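Local coordinates for uncharacterized protein ycf41 (Synechococcus elongatus PCC 6301, PDB 3KOJ) that probably binds single-stranded DNA through an OB-fold domain of the single-strand binding protein family, at residues B[24-29]-B[35-40]; B[41-46]-B[51-56]. The protein carries 1 engineered substitution. All coordinates share one frame; numbering follows the deposited sequence.

Contact 1: B[24-29]-B[35-40]. Engineered in segment 24-29: Ala29 (natural residue Thr).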
loop_
_atom_site.group_PDB
_atom_site.type_symbol
_atom_site.label_atom_id
_atom_site.label_comp_id
_atom_site.label_asym_id
_atom_site.label_seq_id
_atom_site.Cartn_x
_atom_site.Cartn_y
_atom_site.Cartn_z
ATOM N N PRO B 24 9.288 23.068 0.660
ATOM C CA PRO B 24 10.362 22.327 1.315
ATOM C C PRO B 24 11.509 23.232 1.756
ATOM O O PRO B 24 11.899 24.156 1.038
ATOM C CB PRO B 24 10.793 21.318 0.244
ATOM C CG PRO B 24 10.373 21.960 -1.041
ATOM C CD PRO B 24 9.038 22.540 -0.691
ATOM N N GLN B 25 12.018 22.968 2.955
ATOM C CA GLN B 25 13.142 23.703 3.525
ATOM C C GLN B 25 14.210 22.651 3.778
ATOM O O GLN B 25 13.919 21.591 4.341
ATOM C CB GLN B 25 12.745 24.366 4.846
ATOM C CG GLN B 25 11.602 25.360 4.731
ATOM C CD GLN B 25 11.904 26.487 3.763
ATOM O OE1 GLN B 25 11.262 26.615 2.717
ATOM N NE2 GLN B 25 12.886 27.312 4.106
ATOM N N LEU B 26 15.441 22.936 3.368
ATOM C CA LEU B 26 16.526 21.981 3.540
ATOM C C LEU B 26 17.560 22.379 4.585
ATOM O O LEU B 26 17.868 23.556 4.763
ATOM C CB LEU B 26 17.226 21.749 2.196
ATOM C CG LEU B 26 17.282 20.304 1.694
ATOM C CD1 LEU B 26 17.830 20.270 0.282
ATOM C CD2 LEU B 26 18.142 19.467 2.624
ATOM N N ARG B 27 18.084 21.377 5.282
ATOM C CA ARG B 27 19.115 21.591 6.290
ATOM C C ARG B 27 19.960 20.328 6.308
ATOM O O ARG B 27 19.590 19.320 5.702
ATOM C CB ARG B 27 18.496 21.806 7.677
ATOM C CG ARG B 27 17.879 20.551 8.285
ATOM C CD ARG B 27 17.109 20.841 9.568
ATOM N NE ARG B 27 16.340 19.683 10.021
ATOM C CZ ARG B 27 16.859 18.617 10.626
ATOM N NH1 ARG B 27 18.162 18.548 10.863
ATOM N NH2 ARG B 27 16.071 17.611 10.986
ATOM N N TYR B 28 21.107 20.387 6.972
ATOM C CA TYR B 28 21.949 19.208 7.092
ATOM C C TYR B 28 21.779 18.689 8.512
ATOM O O TYR B 28 21.735 19.471 9.462
ATOM C CB TYR B 28 23.420 19.537 6.807
ATOM C CG TYR B 28 23.777 19.410 5.345
ATOM C CD1 TYR B 28 23.691 20.503 4.484
ATOM C CD2 TYR B 28 24.150 18.178 4.807
ATOM C CE1 TYR B 28 23.964 20.370 3.122
ATOM C CE2 TYR B 28 24.423 18.034 3.451
ATOM C CZ TYR B 28 24.327 19.132 2.614
ATOM O OH TYR B 28 24.586 18.989 1.269
ATOM N N ALA B 29 21.658 17.373 8.651
ATOM C CA ALA B 29 21.479 16.755 9.962
ATOM C C ALA B 29 22.703 16.959 10.856
ATOM O O ALA B 29 23.652 17.644 10.475
ATOM C CB ALA B 29 21.190 15.268 9.798
ATOM N N PRO B 35 21.542 15.478 4.056
ATOM C CA PRO B 35 20.533 16.502 3.785
ATOM C C PRO B 35 19.174 16.056 4.309
ATOM O O PRO B 35 18.837 14.878 4.239
ATOM C CB PRO B 35 20.520 16.591 2.257
ATOM C CG PRO B 35 21.822 15.966 1.830
ATOM C CD PRO B 35 21.987 14.845 2.805
ATOM N N VAL B 36 18.402 16.991 4.841
ATOM C CA VAL B 36 17.067 16.663 5.317
ATOM C C VAL B 36 16.125 17.783 4.899
ATOM O O VAL B 36 16.373 18.962 5.159
ATOM C CB VAL B 36 17.030 16.432 6.850
ATOM C CG1 VAL B 36 17.697 17.566 7.566
ATOM C CG2 VAL B 36 15.588 16.262 7.321
ATOM N N ALA B 37 15.060 17.399 4.208
ATOM C CA ALA B 37 14.085 18.355 3.713
ATOM C C ALA B 37 12.743 18.132 4.382
ATOM O O ALA B 37 12.316 16.990 4.565
ATOM C CB ALA B 37 13.938 18.203 2.206
ATOM N N GLU B 38 12.080 19.216 4.761
ATOM C CA GLU B 38 10.770 19.075 5.370
ATOM C C GLU B 38 9.793 20.039 4.717
ATOM O O GLU B 38 10.148 21.165 4.353
ATOM C CB GLU B 38 10.838 19.287 6.889
ATOM C CG GLU B 38 10.585 20.686 7.400
ATOM C CD GLU B 38 10.497 20.713 8.920
ATOM O OE1 GLU B 38 11.441 20.217 9.576
ATOM O OE2 GLU B 38 9.490 21.223 9.460
HETATM N N MSE B 39 8.566 19.575 4.538
HETATM C CA MSE B 39 7.529 20.389 3.927
HETATM C C MSE B 39 6.208 19.958 4.526
HETATM O O MSE B 39 6.170 19.084 5.385
HETATM C CB MSE B 39 7.522 20.185 2.402
HETATM C CG MSE B 39 7.212 18.770 1.938
HETATM SE SE MSE B 39 7.285 18.596 -0.013
HETATM C CE MSE B 39 6.274 16.947 -0.195
ATOM N N VAL B 40 5.125 20.581 4.086
ATOM C CA VAL B 40 3.809 20.219 4.586
ATOM C C VAL B 40 2.900 19.975 3.396
ATOM O O VAL B 40 2.968 20.694 2.402
ATOM C CB VAL B 40 3.201 21.340 5.462
ATOM C CG1 VAL B 40 1.804 20.938 5.931
ATOM C CG2 VAL B 40 4.106 21.609 6.665
HETATM O O HOH W 1 13.484 18.520 9.315
#
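Arg27 folds its guanidinium over Val36, whose CG1 sits 3.3 Å above the centre of that plane. Both side chains leave neighbouring strands on the same face of an antiparallel hairpin, which joins strands 12-28 and 35-43 of the OB fold, the fold of the single-strand binding protein family. Val36 CG1 lies between the backbone N and the carbonyl carbon (chi1 50°), which turns this methyl to the arginine. The buried Val36 makes this the tight part; its CG1 is unusually close to Arg27 CG, 3.1 Å, and possibly strained. Two pairs of backbone hydrogen bonds, Arg27 with Val36 and Gln25 with Glu38, hold the strands in register; the shortest runs from Val36 N to Arg27 O at 2.8 Å.

Towards the partly exposed Glu38 the face opens, and one water takes the place of direct contact: Arg27 NE and Glu38 OE1 stand 4.9 Å apart, and the water accepts from NE and donates to OE1. On the other face Leu26 and Tyr28 are exposed. Leu26 CD2 meets Pro35 CB at 3.7 Å, the Tyr28 ring meets Pro35 CG obliquely through CE2, and Leu26 CG rests on Ala37 CB at 4.0 Å.

Strand 53-60 pairs with the far edge of 35-40, Val36 touching Val58 and Trp60. Helix 62-70 lies against part of the Leu26 face, with Gln68 on Leu26, Gln65 on Pro35 and Ala64 on Ala37.

Contact 2: B[41-46]-B[51-56]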
loop_
_atom_site.group_PDB
_atom_site.type_symbol
_atom_site.label_atom_id
_atom_site.label_comp_id
_atom_site.label_asym_id
_atom_site.label_seq_id
_atom_site.Cartn_x
_atom_site.Cartn_y
_atom_site.Cartn_z
ATOM N N VAL B 41 2.063 18.949 3.489
ATOM C CA VAL B 41 1.135 18.651 2.411
ATOM C C VAL B 41 -0.278 18.595 2.965
ATOM O O VAL B 41 -0.481 18.458 4.173
ATOM C CB VAL B 41 1.453 17.303 1.718
ATOM C CG1 VAL B 41 2.870 17.329 1.168
ATOM C CG2 VAL B 41 1.258 16.135 2.700
ATOM N N GLN B 42 -1.252 18.719 2.072
ATOM C CA GLN B 42 -2.651 18.658 2.459
ATOM C C GLN B 42 -3.367 17.630 1.593
ATOM O O GLN B 42 -3.127 17.539 0.387
ATOM C CB GLN B 42 -3.315 20.028 2.287
ATOM C CG GLN B 42 -4.797 20.037 2.646
ATOM C CD GLN B 42 -5.426 21.411 2.496
ATOM O OE1 GLN B 42 -5.143 22.329 3.271
ATOM N NE2 GLN B 42 -6.280 21.561 1.488
ATOM N N PHE B 43 -4.227 16.837 2.216
ATOM C CA PHE B 43 -4.984 15.837 1.478
ATOM C C PHE B 43 -6.410 15.801 2.002
ATOM O O PHE B 43 -6.669 16.171 3.151
ATOM C CB PHE B 43 -4.305 14.459 1.547
ATOM C CG PHE B 43 -3.940 14.006 2.933
ATOM C CD1 PHE B 43 -4.748 13.109 3.621
ATOM C CD2 PHE B 43 -2.756 14.430 3.527
ATOM C CE1 PHE B 43 -4.378 12.630 4.873
ATOM C CE2 PHE B 43 -2.375 13.959 4.781
ATOM C CZ PHE B 43 -3.187 13.059 5.456
ATOM N N PRO B 44 -7.356 15.365 1.161
ATOM C CA PRO B 44 -8.777 15.289 1.506
ATOM C C PRO B 44 -9.134 14.485 2.740
ATOM O O PRO B 44 -8.515 13.454 3.030
ATOM C CB PRO B 44 -9.409 14.690 0.247
ATOM C CG PRO B 44 -8.453 15.064 -0.847
ATOM C CD PRO B 44 -7.127 14.813 -0.186
ATOM N N GLY B 45 -10.140 14.973 3.458
ATOM C CA GLY B 45 -10.610 14.272 4.631
ATOM C C GLY B 45 -11.328 13.079 4.041
ATOM O O GLY B 45 -11.422 12.942 2.820
ATOM N N LEU B 46 -11.832 12.186 4.868
ATOM C CA LEU B 46 -12.506 11.037 4.301
ATOM C C LEU B 46 -13.948 11.307 3.922
ATOM O O LEU B 46 -14.555 10.517 3.166
ATOM C CB LEU B 46 -12.376 9.873 5.269
ATOM C CG LEU B 46 -10.874 9.753 5.559
ATOM C CD1 LEU B 46 -10.602 8.642 6.530
ATOM C CD2 LEU B 46 -10.153 9.526 4.257
ATOM N N ALA B 51 -12.463 17.954 7.437
ATOM C CA ALA B 51 -11.696 19.064 6.891
ATOM C C ALA B 51 -10.513 18.339 6.262
ATOM O O ALA B 51 -10.236 17.187 6.604
ATOM C CB ALA B 51 -11.219 19.985 8.015
ATOM N N PRO B 52 -9.847 18.965 5.290
ATOM C CA PRO B 52 -8.702 18.275 4.696
ATOM C C PRO B 52 -7.675 18.120 5.813
ATOM O O PRO B 52 -7.738 18.826 6.818
ATOM C CB PRO B 52 -8.241 19.255 3.630
ATOM C CG PRO B 52 -9.542 19.869 3.173
ATOM C CD PRO B 52 -10.244 20.134 4.488
ATOM N N ALA B 53 -6.734 17.202 5.655
ATOM C CA ALA B 53 -5.728 17.024 6.687
ATOM C C ALA B 53 -4.407 17.614 6.223
ATOM O O ALA B 53 -4.130 17.668 5.025
ATOM C CB ALA B 53 -5.557 15.540 7.007
ATOM N N ARG B 54 -3.606 18.090 7.167
ATOM C CA ARG B 54 -2.298 18.621 6.825
ATOM C C ARG B 54 -1.279 17.776 7.554
ATOM O O ARG B 54 -1.447 17.444 8.728
ATOM C CB ARG B 54 -2.181 20.097 7.188
ATOM C CG ARG B 54 -3.006 20.948 6.258
ATOM C CD ARG B 54 -2.636 22.414 6.318
ATOM N NE ARG B 54 -3.202 23.095 5.161
ATOM C CZ ARG B 54 -2.750 24.236 4.657
ATOM N NH1 ARG B 54 -1.713 24.853 5.210
ATOM N NH2 ARG B 54 -3.329 24.747 3.579
ATOM N N LEU B 55 -0.219 17.423 6.845
ATOM C CA LEU B 55 0.783 16.538 7.399
ATOM C C LEU B 55 2.214 16.967 7.123
ATOM O O LEU B 55 2.557 17.351 6.004
ATOM C CB LEU B 55 0.538 15.141 6.828
ATOM C CG LEU B 55 1.461 13.974 7.158
ATOM C CD1 LEU B 55 1.390 13.654 8.647
ATOM C CD2 LEU B 55 1.036 12.770 6.321
ATOM N N LYS B 56 3.043 16.901 8.156
ATOM C CA LYS B 56 4.445 17.249 8.007
ATOM C C LYS B 56 5.101 16.078 7.285
ATOM O O LYS B 56 4.877 14.921 7.632
ATOM C CB LYS B 56 5.099 17.450 9.371
ATOM C CG LYS B 56 6.591 17.740 9.294
ATOM C CD LYS B 56 7.184 17.941 10.678
ATOM C CE LYS B 56 8.690 18.136 10.622
ATOM N NZ LYS B 56 9.268 18.330 11.984
#
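Gln42 and Arg54 face each other across a non-hydrogen-bonded pair of the OB fold's next hairpin, 35-43 with 53-60, and join through their side chains. Gln42 reaches across on a fully extended chain (chi1 179°, CG opposite the backbone N), bringing OE1 to the edge of the guanidinium, which grips this one oxygen side-on with two nitrogens. Arg54 NE binds Gln42 OE1 at 2.8 Å, in the carbonyl plane and on a lone pair; Arg54 NH2 reaches the same atom at 3.0 Å from above that plane. Amide and guanidinium are turned 47° apart. Replacing Gln42 by a leucine removes OE1, and the two Arg54 nitrogens that share it would probably lose this acceptor, leaving the guanidinium freer to turn. Pro52 lies alongside the glutamine, its CB 3.7 Å from Gln42 CG.

The other face is apolar. Phe43 holds CG between its backbone N and carbonyl carbon (chi1 50°), swinging the ring across to the facing strand. Ala53 CB makes a CH-pi contact over one face of this ring, 4.0 Å from the centroid, while Leu55 CB approaches the ring edge in plane, 3.8 Å from Phe43 CE2. Backbone bonds pair Val41 with Leu55 and Phe43 with Ala53.

Towards the turn, Asn12 and Ile85 of the second subunit pack on Phe43 and Ala53. Strand 12-28 continues the sheet beyond 41-43, with a backbone bond between Gln42 and Thr19; its Val21 touches Gln42 and Arg54.

In the fold
The two contacts follow one another along strand 35-43, which pairs with strand 12-28 in contact 1 and with strand 53-60 in contact 2. Their centres are about 20 Å apart, on opposite sides of the chain's centre. They meet where the shared strand passes from one to the other: Val40 CG1 packs 3.7 Å from Leu55 O, and Glu38 OE2 lies 3.4 Å from Lys56 CE. Strands 12-28, 35-43 and 53-60, joined by the two contacts, form an antiparallel meander within the curled sheet of the OB fold. Of the two, only contact 2 lies at a subunit interface; no other chain of the assembly touches contact 1.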